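Local coordinates for protein porphyranase B (Zobellia galactanivorans, PDB 3JUU) that hydrolyses the sulfated red-algal polysaccharide porphyran, cutting the (1->4) linkage between beta-D-galactopyranose and alpha-L-galactopyranose-6-sulfate, at residues 45-50 against 236-241; 52-57 against 96-101; 59-64 against 85-90; 65-70 against 74-79. All blocks are in the same frame, centred on the assembly; numbering follows the deposited sequence.

Contact 1: residues 45-50 against 236-241; sequences KKWQIS and MYLRMV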
# COMPACT_ATOMS: atom_id res chain seq x y z
N LYS A 45 -19.07 1.44 -0.81
CA LYS A 45 -19.46 0.65 0.36
C LYS A 45 -18.26 -0.27 0.74
O LYS A 45 -18.19 -0.74 1.85
CB LYS A 45 -20.67 -0.26 0.08
CG LYS A 45 -22.03 0.52 -0.23
CD LYS A 45 -22.84 0.90 1.02
CE LYS A 45 -22.27 2.09 1.91
NZ LYS A 45 -22.92 3.45 1.78
N LYS A 46 -17.35 -0.52 -0.20
CA LYS A 46 -16.20 -1.42 0.07
C LYS A 46 -14.98 -0.59 0.44
O LYS A 46 -14.15 -0.98 1.31
CB LYS A 46 -15.91 -2.22 -1.16
CG LYS A 46 -14.86 -3.34 -0.96
CD LYS A 46 -14.83 -4.26 -2.24
CE LYS A 46 -15.92 -5.33 -2.19
NZ LYS A 46 -15.90 -6.09 -3.45
N TRP A 47 -14.85 0.57 -0.21
CA TRP A 47 -13.65 1.40 -0.12
C TRP A 47 -13.98 2.78 0.38
O TRP A 47 -15.06 3.34 -0.00
CB TRP A 47 -12.98 1.51 -1.49
CG TRP A 47 -12.67 0.17 -2.11
CD1 TRP A 47 -13.32 -0.40 -3.19
CD2 TRP A 47 -11.63 -0.75 -1.72
NE1 TRP A 47 -12.73 -1.64 -3.49
CE2 TRP A 47 -11.71 -1.89 -2.59
CE3 TRP A 47 -10.66 -0.75 -0.69
CZ2 TRP A 47 -10.82 -3.04 -2.50
CZ3 TRP A 47 -9.76 -1.88 -0.58
CH2 TRP A 47 -9.86 -3.01 -1.48
N GLN A 48 -13.05 3.35 1.15
CA GLN A 48 -13.18 4.74 1.68
C GLN A 48 -12.18 5.55 0.91
O GLN A 48 -10.97 5.27 0.92
CB GLN A 48 -12.91 4.86 3.20
CG GLN A 48 -13.07 6.25 3.77
CD GLN A 48 -13.02 6.21 5.24
OE1 GLN A 48 -12.18 5.48 5.85
NE2 GLN A 48 -13.88 7.01 5.87
N ILE A 49 -12.66 6.61 0.24
CA ILE A 49 -11.74 7.51 -0.48
C ILE A 49 -11.82 8.97 0.02
O ILE A 49 -11.07 9.81 -0.49
CB ILE A 49 -12.02 7.45 -1.98
CG1 ILE A 49 -13.43 8.05 -2.35
CG2 ILE A 49 -11.85 5.94 -2.51
CD1 ILE A 49 -13.66 8.19 -3.92
N SER A 50 -12.73 9.25 0.97
CA SER A 50 -12.87 10.60 1.59
C SER A 50 -13.42 10.33 2.95
O SER A 50 -14.05 9.25 3.15
CB SER A 50 -13.87 11.51 0.76
OG SER A 50 -15.13 10.90 0.76
N MET A 236 -6.39 -5.84 10.47
CA MET A 236 -5.81 -4.76 9.67
C MET A 236 -6.66 -4.50 8.43
O MET A 236 -7.47 -5.33 8.04
CB MET A 236 -4.36 -5.07 9.27
CG MET A 236 -3.44 -4.87 10.48
SD MET A 236 -1.68 -4.64 10.04
CE MET A 236 -1.10 -6.27 9.80
N TYR A 237 -6.46 -3.32 7.82
CA TYR A 237 -7.28 -2.79 6.71
C TYR A 237 -6.35 -2.44 5.60
O TYR A 237 -5.22 -1.96 5.91
CB TYR A 237 -8.02 -1.49 7.15
CG TYR A 237 -8.96 -1.77 8.34
CD1 TYR A 237 -10.35 -2.06 8.13
CD2 TYR A 237 -8.44 -1.88 9.67
CE1 TYR A 237 -11.21 -2.34 9.23
CE2 TYR A 237 -9.28 -2.20 10.75
CZ TYR A 237 -10.67 -2.44 10.50
OH TYR A 237 -11.49 -2.76 11.58
N LEU A 238 -6.82 -2.63 4.36
CA LEU A 238 -6.02 -2.36 3.17
C LEU A 238 -5.90 -0.86 2.88
O LEU A 238 -6.79 -0.03 3.27
CB LEU A 238 -6.59 -3.04 1.93
CG LEU A 238 -6.40 -4.57 1.92
CD1 LEU A 238 -7.36 -5.20 0.88
CD2 LEU A 238 -4.96 -5.00 1.61
N ARG A 239 -4.78 -0.53 2.25
CA ARG A 239 -4.51 0.84 1.84
C ARG A 239 -3.89 0.82 0.45
O ARG A 239 -2.90 0.09 0.21
CB ARG A 239 -3.46 1.48 2.75
CG ARG A 239 -3.90 1.62 4.22
CD ARG A 239 -4.87 2.87 4.37
NE ARG A 239 -5.30 3.01 5.76
CZ ARG A 239 -6.41 2.48 6.28
NH1 ARG A 239 -7.15 1.67 5.59
NH2 ARG A 239 -6.72 2.79 7.54
N MET A 240 -4.39 1.69 -0.45
CA MET A 240 -3.70 1.98 -1.71
C MET A 240 -3.62 3.52 -1.75
O MET A 240 -4.66 4.23 -1.82
CB MET A 240 -4.54 1.44 -2.92
CG MET A 240 -4.54 -0.14 -3.03
SD MET A 240 -5.98 -0.75 -1.99
CE MET A 240 -7.45 -0.42 -2.98
N VAL A 241 -2.40 4.05 -1.68
CA VAL A 241 -2.23 5.48 -1.35
C VAL A 241 -1.16 6.04 -2.23
O VAL A 241 -0.10 5.40 -2.49
CB VAL A 241 -1.88 5.68 0.17
CG1 VAL A 241 -1.41 7.15 0.48
CG2 VAL A 241 -3.12 5.26 1.05
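W47 offers a ring face to M240 and its ring edge to L238, two residues of strand 237-242. The M240 side chain stands at about a right angle to W47 and lays its terminal methyl over the six-membered ring. This is a CH-pi contact, with M240 CE 3.9 Å from the ring centroid and 20° off the normal. The methyl is shifted toward the rim: its nearest ring atom is W47 CZ3, 3.6 Å from M240 CE. M240 SD follows obliquely, 4.9 Å from the same centroid, which adds a Met-aromatic component. Bends at chi2 (89°) and chi3 (77°) fold the thioether back and turn CE onto the ring. L238 arrives close to the indole plane, with L238 CD1 4.1 Å from W47 CH2. On the face away from M240, the ring carries K46 CG of its own segment.

In the GH16 beta-sandwich (jelly roll), strands 47-48 and 237-242 flank strand 90-101 and run antiparallel to it, so these side chains reach each other across an intervening strand whose V99 touches both W47 and M240. The indole is also held at its polar edge, where W47 NE1 bonds to D35. Were the indole of W47 replaced by an alanine side chain, the M240 methyl would probably lose its aromatic platform, a gap would open beside L238 and D35 would be left without its indole partner. R239, whose CB points away from W47, turns its guanidinium back along its own strand, and R239 NH1 donates to L238 O at 2.9 Å; its NH2 forms a salt bridge with E130.

Contact 2: residues 52-57 against 96-101; sequences QGWIGR and GGYVGS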
# COMPACT_ATOMS: atom_id res chain seq x y z
N GLN A 52 -11.80 9.81 5.58
CA GLN A 52 -10.79 9.10 6.40
C GLN A 52 -10.01 10.00 7.39
O GLN A 52 -9.91 11.23 7.18
CB GLN A 52 -9.84 8.30 5.52
CG GLN A 52 -8.69 9.16 4.83
CD GLN A 52 -9.21 9.92 3.61
OE1 GLN A 52 -10.35 9.72 3.18
NE2 GLN A 52 -8.36 10.75 3.03
N GLY A 53 -9.40 9.40 8.42
CA GLY A 53 -8.60 10.16 9.45
C GLY A 53 -7.40 10.88 8.78
O GLY A 53 -7.10 12.01 9.13
N TRP A 54 -6.71 10.24 7.85
CA TRP A 54 -5.48 10.83 7.32
C TRP A 54 -5.78 11.64 6.05
O TRP A 54 -6.17 11.09 5.02
CB TRP A 54 -4.46 9.71 7.09
CG TRP A 54 -3.10 10.20 6.67
CD1 TRP A 54 -2.52 11.41 7.00
CD2 TRP A 54 -2.15 9.48 5.83
NE1 TRP A 54 -1.24 11.46 6.39
CE2 TRP A 54 -1.03 10.30 5.67
CE3 TRP A 54 -2.17 8.21 5.21
CZ2 TRP A 54 0.10 9.88 4.92
CZ3 TRP A 54 -1.09 7.80 4.49
CH2 TRP A 54 0.04 8.61 4.35
N ILE A 55 -5.62 12.96 6.13
CA ILE A 55 -5.93 13.79 4.95
C ILE A 55 -4.78 13.86 3.93
O ILE A 55 -5.00 14.35 2.82
CB ILE A 55 -6.34 15.26 5.39
CG1 ILE A 55 -5.12 16.02 5.88
CG2 ILE A 55 -7.52 15.14 6.43
CD1 ILE A 55 -5.43 17.52 6.14
N GLY A 56 -3.59 13.37 4.30
CA GLY A 56 -2.41 13.53 3.47
C GLY A 56 -1.25 14.12 4.21
O GLY A 56 -1.44 14.95 5.15
N ARG A 57 -0.04 13.69 3.86
CA ARG A 57 1.13 14.33 4.44
C ARG A 57 1.40 15.59 3.62
O ARG A 57 1.56 15.51 2.39
CB ARG A 57 2.35 13.39 4.37
CG ARG A 57 3.66 13.97 4.93
CD ARG A 57 4.79 12.90 4.92
NE ARG A 57 4.40 11.61 5.56
CZ ARG A 57 4.06 10.49 4.93
NH1 ARG A 57 3.99 10.39 3.58
NH2 ARG A 57 3.77 9.41 5.65
N GLY A 96 -2.95 13.94 -4.18
CA GLY A 96 -2.72 12.47 -4.34
C GLY A 96 -4.05 11.82 -4.10
O GLY A 96 -5.11 12.39 -4.45
N GLY A 97 -4.04 10.58 -3.56
CA GLY A 97 -5.31 9.92 -3.35
C GLY A 97 -5.12 8.81 -2.35
O GLY A 97 -3.99 8.30 -2.11
N TYR A 98 -6.26 8.42 -1.77
CA TYR A 98 -6.26 7.45 -0.64
C TYR A 98 -7.41 6.54 -0.90
O TYR A 98 -8.54 7.02 -1.25
CB TYR A 98 -6.41 8.21 0.67
CG TYR A 98 -6.76 7.36 1.92
CD1 TYR A 98 -5.82 7.13 2.90
CD2 TYR A 98 -8.04 6.74 2.05
CE1 TYR A 98 -6.12 6.38 4.04
CE2 TYR A 98 -8.35 5.98 3.20
CZ TYR A 98 -7.38 5.85 4.18
OH TYR A 98 -7.62 5.18 5.32
N VAL A 99 -7.14 5.24 -0.82
CA VAL A 99 -8.24 4.28 -0.90
C VAL A 99 -8.00 3.28 0.25
O VAL A 99 -6.94 2.63 0.24
CB VAL A 99 -8.21 3.51 -2.26
CG1 VAL A 99 -9.48 2.53 -2.34
CG2 VAL A 99 -8.20 4.46 -3.48
N GLY A 100 -8.92 3.19 1.21
CA GLY A 100 -8.79 2.26 2.32
C GLY A 100 -9.98 1.29 2.40
O GLY A 100 -11.15 1.67 2.11
N SER A 101 -9.69 0.03 2.73
CA SER A 101 -10.82 -0.96 2.88
C SER A 101 -11.65 -0.63 4.09
O SER A 101 -11.11 -0.38 5.18
CB SER A 101 -10.31 -2.44 2.89
OG SER A 101 -9.56 -2.72 4.08
O HOH W 1 -7.01 7.14 7.44
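Q52 lies flat on Y98, where the loop 52-57 folds over strand 90-101 of the GH16 jelly roll, near the substrate-binding side. This is the tight half of the contact. The Q52 amide and the Y98 ring are stacked with planes 9° apart, and Q52 CG sits over the middle of the ring, 3.5 Å from its centroid. A first torsion of 80° sets Q52 CG between the backbone N and the carbonyl carbon, and a bend at chi2 (-79°) then runs the amide along the ring toward Y98 CG. Q52 CB keeps to the hydroxyl end, 3.6 Å from Y98 CE2.

The other half is looser. W54, probably a substrate-binding residue, only brushes the Y98 ring edge, with W54 CE3 4.5 Å from Y98 CD1. A water fills in between, accepting from W54 N at 3.1 Å and bonded to Y98 OH at 3.0 Å. Further out, W54 NE1 and R57 NH2 hold a glycerol, probably from the crystallisation liquor, and R57 forms a salt bridge with E243. A leucine in place of Y98 would probably cost Q52 its flat support and the water its phenolic partner. The loop also braces the stacked amide from within: Q52 NE2 donates to W54 O at 3.0 Å, with that oxygen in the amide plane.

Contact 3: residues 59-64 against 85-90; sequences PGLFLA and IVKNNK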
# COMPACT_ATOMS: atom_id res chain seq x y z
N PRO A 59 3.13 18.21 1.40
CA PRO A 59 2.16 19.08 0.72
C PRO A 59 1.19 18.31 -0.22
O PRO A 59 0.57 18.96 -1.07
CB PRO A 59 3.07 20.01 -0.10
CG PRO A 59 4.20 19.03 -0.60
CD PRO A 59 4.39 18.02 0.60
N GLY A 60 1.05 16.99 -0.06
CA GLY A 60 0.15 16.19 -0.96
C GLY A 60 -1.21 15.87 -0.26
O GLY A 60 -1.24 15.12 0.78
N LEU A 61 -2.31 16.41 -0.80
CA LEU A 61 -3.60 16.28 -0.17
C LEU A 61 -4.33 15.17 -0.91
O LEU A 61 -4.43 15.19 -2.17
CB LEU A 61 -4.35 17.66 -0.26
CG LEU A 61 -5.76 17.72 0.41
CD1 LEU A 61 -5.53 17.72 1.92
CD2 LEU A 61 -6.47 19.08 -0.03
N PHE A 62 -4.93 14.21 -0.16
CA PHE A 62 -5.67 13.14 -0.83
C PHE A 62 -7.03 13.64 -1.34
O PHE A 62 -7.82 14.16 -0.53
CB PHE A 62 -5.98 12.02 0.21
CG PHE A 62 -4.71 11.42 0.82
CD1 PHE A 62 -3.60 11.24 -0.00
CD2 PHE A 62 -4.69 10.95 2.14
CE1 PHE A 62 -2.37 10.62 0.52
CE2 PHE A 62 -3.52 10.34 2.68
CZ PHE A 62 -2.37 10.18 1.84
N LEU A 63 -7.23 13.56 -2.67
CA LEU A 63 -8.50 14.02 -3.24
C LEU A 63 -9.34 12.84 -3.64
O LEU A 63 -8.87 12.00 -4.39
CB LEU A 63 -8.23 14.86 -4.51
CG LEU A 63 -7.30 16.10 -4.33
CD1 LEU A 63 -7.25 16.91 -5.69
CD2 LEU A 63 -7.75 17.08 -3.23
N ALA A 64 -10.61 12.86 -3.29
CA ALA A 64 -11.53 11.83 -3.80
C ALA A 64 -11.63 11.90 -5.33
O ALA A 64 -11.75 10.86 -6.01
CB ALA A 64 -12.92 11.97 -3.09
N ILE A 85 -4.03 24.78 -0.58
CA ILE A 85 -5.07 24.52 0.39
C ILE A 85 -4.34 24.42 1.73
O ILE A 85 -3.35 23.69 1.86
CB ILE A 85 -5.84 23.24 0.03
CG1 ILE A 85 -6.74 23.53 -1.20
CG2 ILE A 85 -6.78 22.78 1.20
CD1 ILE A 85 -7.68 22.35 -1.52
N VAL A 86 -4.79 25.19 2.73
CA VAL A 86 -4.16 25.13 4.03
C VAL A 86 -5.03 24.29 4.96
O VAL A 86 -6.21 24.59 5.13
CB VAL A 86 -3.91 26.54 4.63
CG1 VAL A 86 -3.37 26.46 6.05
CG2 VAL A 86 -2.95 27.35 3.76
N LYS A 87 -4.46 23.23 5.52
CA LYS A 87 -5.18 22.40 6.46
C LYS A 87 -4.23 22.06 7.63
O LYS A 87 -3.05 21.72 7.39
CB LYS A 87 -5.75 21.14 5.75
CG LYS A 87 -7.07 21.47 4.99
CD LYS A 87 -7.58 20.27 4.22
CE LYS A 87 -8.74 20.59 3.27
NZ LYS A 87 -10.00 20.85 4.03
N ASN A 88 -4.70 22.16 8.90
CA ASN A 88 -3.86 21.90 10.06
C ASN A 88 -2.59 22.74 10.05
O ASN A 88 -1.51 22.29 10.42
CB ASN A 88 -3.50 20.39 10.19
CG ASN A 88 -4.75 19.51 10.43
OD1 ASN A 88 -5.70 19.92 11.11
ND2 ASN A 88 -4.78 18.34 9.81
N ASN A 89 -2.75 23.99 9.65
CA ASN A 89 -1.65 24.95 9.56
C ASN A 89 -0.53 24.58 8.65
O ASN A 89 0.57 25.14 8.77
CB ASN A 89 -1.06 25.35 10.95
CG ASN A 89 -2.15 25.96 11.87
OD1 ASN A 89 -3.00 26.73 11.42
ND2 ASN A 89 -2.14 25.59 13.14
N LYS A 90 -0.81 23.67 7.72
CA LYS A 90 0.22 23.37 6.70
C LYS A 90 -0.32 23.64 5.27
O LYS A 90 -1.52 23.44 4.98
CB LYS A 90 0.64 21.90 6.85
CG LYS A 90 1.30 21.63 8.16
CD LYS A 90 1.91 20.27 8.21
CE LYS A 90 2.97 20.23 9.35
NZ LYS A 90 3.59 18.87 9.65
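L61 spreads its two methyls over I85 and K87, which alternate along one strand and both turn their CB atoms toward it. The apolar part centres on I85. L61 CD2 lies 3.8 Å from I85 CD1 and 3.9 Å from I85 CG2, so a single leucine methyl sits against both branches of the isoleucine, and the two side chains cross at about a right angle. The fork of L61, carried on a CG anti to the backbone N (chi1 -179°) and turned by chi2 to 73°, opens so that CD2 serves I85 and CD1 serves K87.

The second touch is aliphatic as well, although it involves a lysine. K87 CD is 4.0 Å from L61 CD1, reached by the extended first part of the chain. Only at chi4 (-72°) does the lysine bend, and its ammonium group takes no part in the contact.

Within 85-90, backbone hydrogen bonds close a type I' turn from K87 to K90 through a reciprocal pair: K87 N to K90 O and K90 N to K87 O, both 3.0 Å. N88 and N89 occupy its corners with the positive phi angles such a turn requires. The turn joins strands 73-87 and 90-101 as a tight hairpin.

Strand 90-101, which starts at K90, lies between strands 73-87 and 60-62: it pairs antiparallel with 73-87 and parallel with 60-62, where L61 shares backbone bonds with H94 and G96. Its Y92 packs on both L61 and K87, while F62, the next residue along strand 60-62, meets W54 edge-to-face.

Contact 4: residues 65-70 against 74-79; sequences ENISLN and LQITTT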
# COMPACT_ATOMS: atom_id res chain seq x y z
N GLU A 65 -11.54 13.14 -5.88
CA GLU A 65 -11.64 13.34 -7.35
C GLU A 65 -10.47 12.72 -8.10
O GLU A 65 -10.51 12.60 -9.33
CB GLU A 65 -11.62 14.86 -7.75
CG GLU A 65 -12.50 15.83 -6.93
CD GLU A 65 -11.85 16.36 -5.58
OE1 GLU A 65 -11.30 17.56 -5.57
OE2 GLU A 65 -11.92 15.62 -4.55
N ASN A 66 -9.36 12.46 -7.41
CA ASN A 66 -8.23 11.79 -8.09
C ASN A 66 -8.29 10.27 -8.16
O ASN A 66 -7.35 9.65 -8.72
CB ASN A 66 -6.89 12.17 -7.43
CG ASN A 66 -6.46 13.59 -7.80
OD1 ASN A 66 -7.09 14.24 -8.62
ND2 ASN A 66 -5.42 14.07 -7.19
N ILE A 67 -9.39 9.70 -7.66
CA ILE A 67 -9.69 8.26 -7.76
C ILE A 67 -10.64 8.05 -8.98
O ILE A 67 -11.68 8.75 -9.09
CB ILE A 67 -10.41 7.72 -6.50
CG1 ILE A 67 -9.71 8.01 -5.12
CG2 ILE A 67 -10.69 6.19 -6.66
CD1 ILE A 67 -8.21 7.86 -5.15
N SER A 68 -10.29 7.18 -9.91
CA SER A 68 -11.22 6.86 -11.02
C SER A 68 -11.08 5.36 -11.31
O SER A 68 -10.06 4.70 -10.90
CB SER A 68 -10.93 7.66 -12.31
OG SER A 68 -9.61 7.47 -12.77
N LEU A 69 -12.06 4.84 -12.06
CA LEU A 69 -11.98 3.48 -12.61
C LEU A 69 -11.99 3.57 -14.11
O LEU A 69 -12.68 4.44 -14.66
CB LEU A 69 -13.20 2.65 -12.21
CG LEU A 69 -13.16 1.78 -10.96
CD1 LEU A 69 -12.28 2.19 -9.73
CD2 LEU A 69 -14.47 1.14 -10.55
N ASN A 70 -11.22 2.73 -14.77
CA ASN A 70 -11.34 2.62 -16.19
C ASN A 70 -10.83 1.25 -16.59
O ASN A 70 -9.85 0.78 -16.04
CB ASN A 70 -10.54 3.69 -16.93
CG ASN A 70 -10.99 3.83 -18.38
OD1 ASN A 70 -12.15 3.45 -18.74
ND2 ASN A 70 -10.12 4.36 -19.20
N LEU A 74 -8.28 0.31 -11.08
CA LEU A 74 -8.34 1.49 -10.22
C LEU A 74 -7.22 2.44 -10.62
O LEU A 74 -6.08 1.96 -10.84
CB LEU A 74 -8.10 1.04 -8.79
CG LEU A 74 -7.85 2.15 -7.77
CD1 LEU A 74 -9.03 3.08 -7.55
CD2 LEU A 74 -7.45 1.46 -6.39
N GLN A 75 -7.49 3.76 -10.71
CA GLN A 75 -6.51 4.74 -11.16
C GLN A 75 -6.45 5.76 -10.04
O GLN A 75 -7.51 6.28 -9.61
CB GLN A 75 -6.94 5.41 -12.48
CG GLN A 75 -7.09 4.33 -13.60
CD GLN A 75 -7.48 4.94 -14.88
OE1 GLN A 75 -8.37 5.82 -14.93
NE2 GLN A 75 -6.76 4.60 -15.92
N ILE A 76 -5.23 5.99 -9.50
CA ILE A 76 -5.03 7.08 -8.52
C ILE A 76 -4.06 8.04 -9.19
O ILE A 76 -2.90 7.71 -9.47
CB ILE A 76 -4.46 6.56 -7.15
CG1 ILE A 76 -5.32 5.39 -6.62
CG2 ILE A 76 -4.40 7.77 -6.14
CD1 ILE A 76 -4.82 4.94 -5.17
N THR A 77 -4.56 9.25 -9.48
CA THR A 77 -3.81 10.14 -10.35
C THR A 77 -3.25 11.31 -9.53
O THR A 77 -4.00 11.95 -8.78
CB THR A 77 -4.78 10.67 -11.45
OG1 THR A 77 -5.19 9.58 -12.30
CG2 THR A 77 -4.03 11.71 -12.33
N THR A 78 -1.99 11.64 -9.72
CA THR A 78 -1.40 12.81 -9.07
C THR A 78 -1.69 14.09 -9.84
O THR A 78 -1.66 14.09 -11.10
CB THR A 78 0.09 12.72 -8.98
OG1 THR A 78 0.67 12.61 -10.28
CG2 THR A 78 0.60 11.52 -8.08
N THR A 79 -1.91 15.17 -9.10
CA THR A 79 -2.24 16.49 -9.73
C THR A 79 -1.54 17.63 -9.03
O THR A 79 -0.98 17.49 -7.90
CB THR A 79 -3.76 16.77 -9.74
OG1 THR A 79 -4.27 16.80 -8.40
CG2 THR A 79 -4.56 15.72 -10.52
O HOH W 2 -7.74 8.97 -11.44
O HOH W 3 -7.58 4.71 -18.52
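N66 points its carboxamide edge at T79: in the amide plane, N66 ND2 donates to T79 OG1 at 3.2 Å and 163°. T77 O lies above that plane, 3.0 Å from N66 ND2 but at a poor angle for a hydrogen bond. The same nitrogen also serves G96 O. The Q75 amide is the second flat group. S68 OG donates to a lone pair of Q75 OE1 in the carbonyl plane, 3.0 Å away, while N70 CB lies above the amide plane, and a water joins N70 ND2 to Q75 NE2.

Strands 67-70 and 73-87 form an antiparallel beta hairpin. S68 and Q75 are its hydrogen-bonded pair, with S68 N to Q75 O at 2.9 Å and Q75 N to S68 O at 2.7 Å; T77 N continues the pattern to N66 O. I67-I76 and L69-L74 are non-hydrogen-bonded pairs. Their side chains share the face opposite S68 and Q75: I67 CG2 meets L74 CD1 at 3.6 Å, I67 CD1 lies alongside I76 CG2, and L69 CD1 touches L74 CD1. On the polar face, a second water donates to N66 O and S68 OG and is bonded to T77 OG1, which also pairs with T264.

In the fold
Strand 90-101 ties the four contacts together. It supplies one side of contact 2, lies between the paired strands of contacts 1 and 3, and pairs with the longer strand of contact 4; contacts 2, 3 and 4 are nested within the loop closed by contact 1. Contacts 1 and 2 are closest, centres about 8 Å apart, probably hydrogen-bonded through Q48 N and G100 O (2.7 Å). Contact 4 meets contact 1 in the apolar layer, where M240 CE lies 3.9 Å from L74 CD2. Contact 2 comes nearest the probable active site: side chain to side chain, W54 is about 4 Å from E243, about 7 Å from the likely nucleophile E143 and about 9 Å from L61 of contact 3.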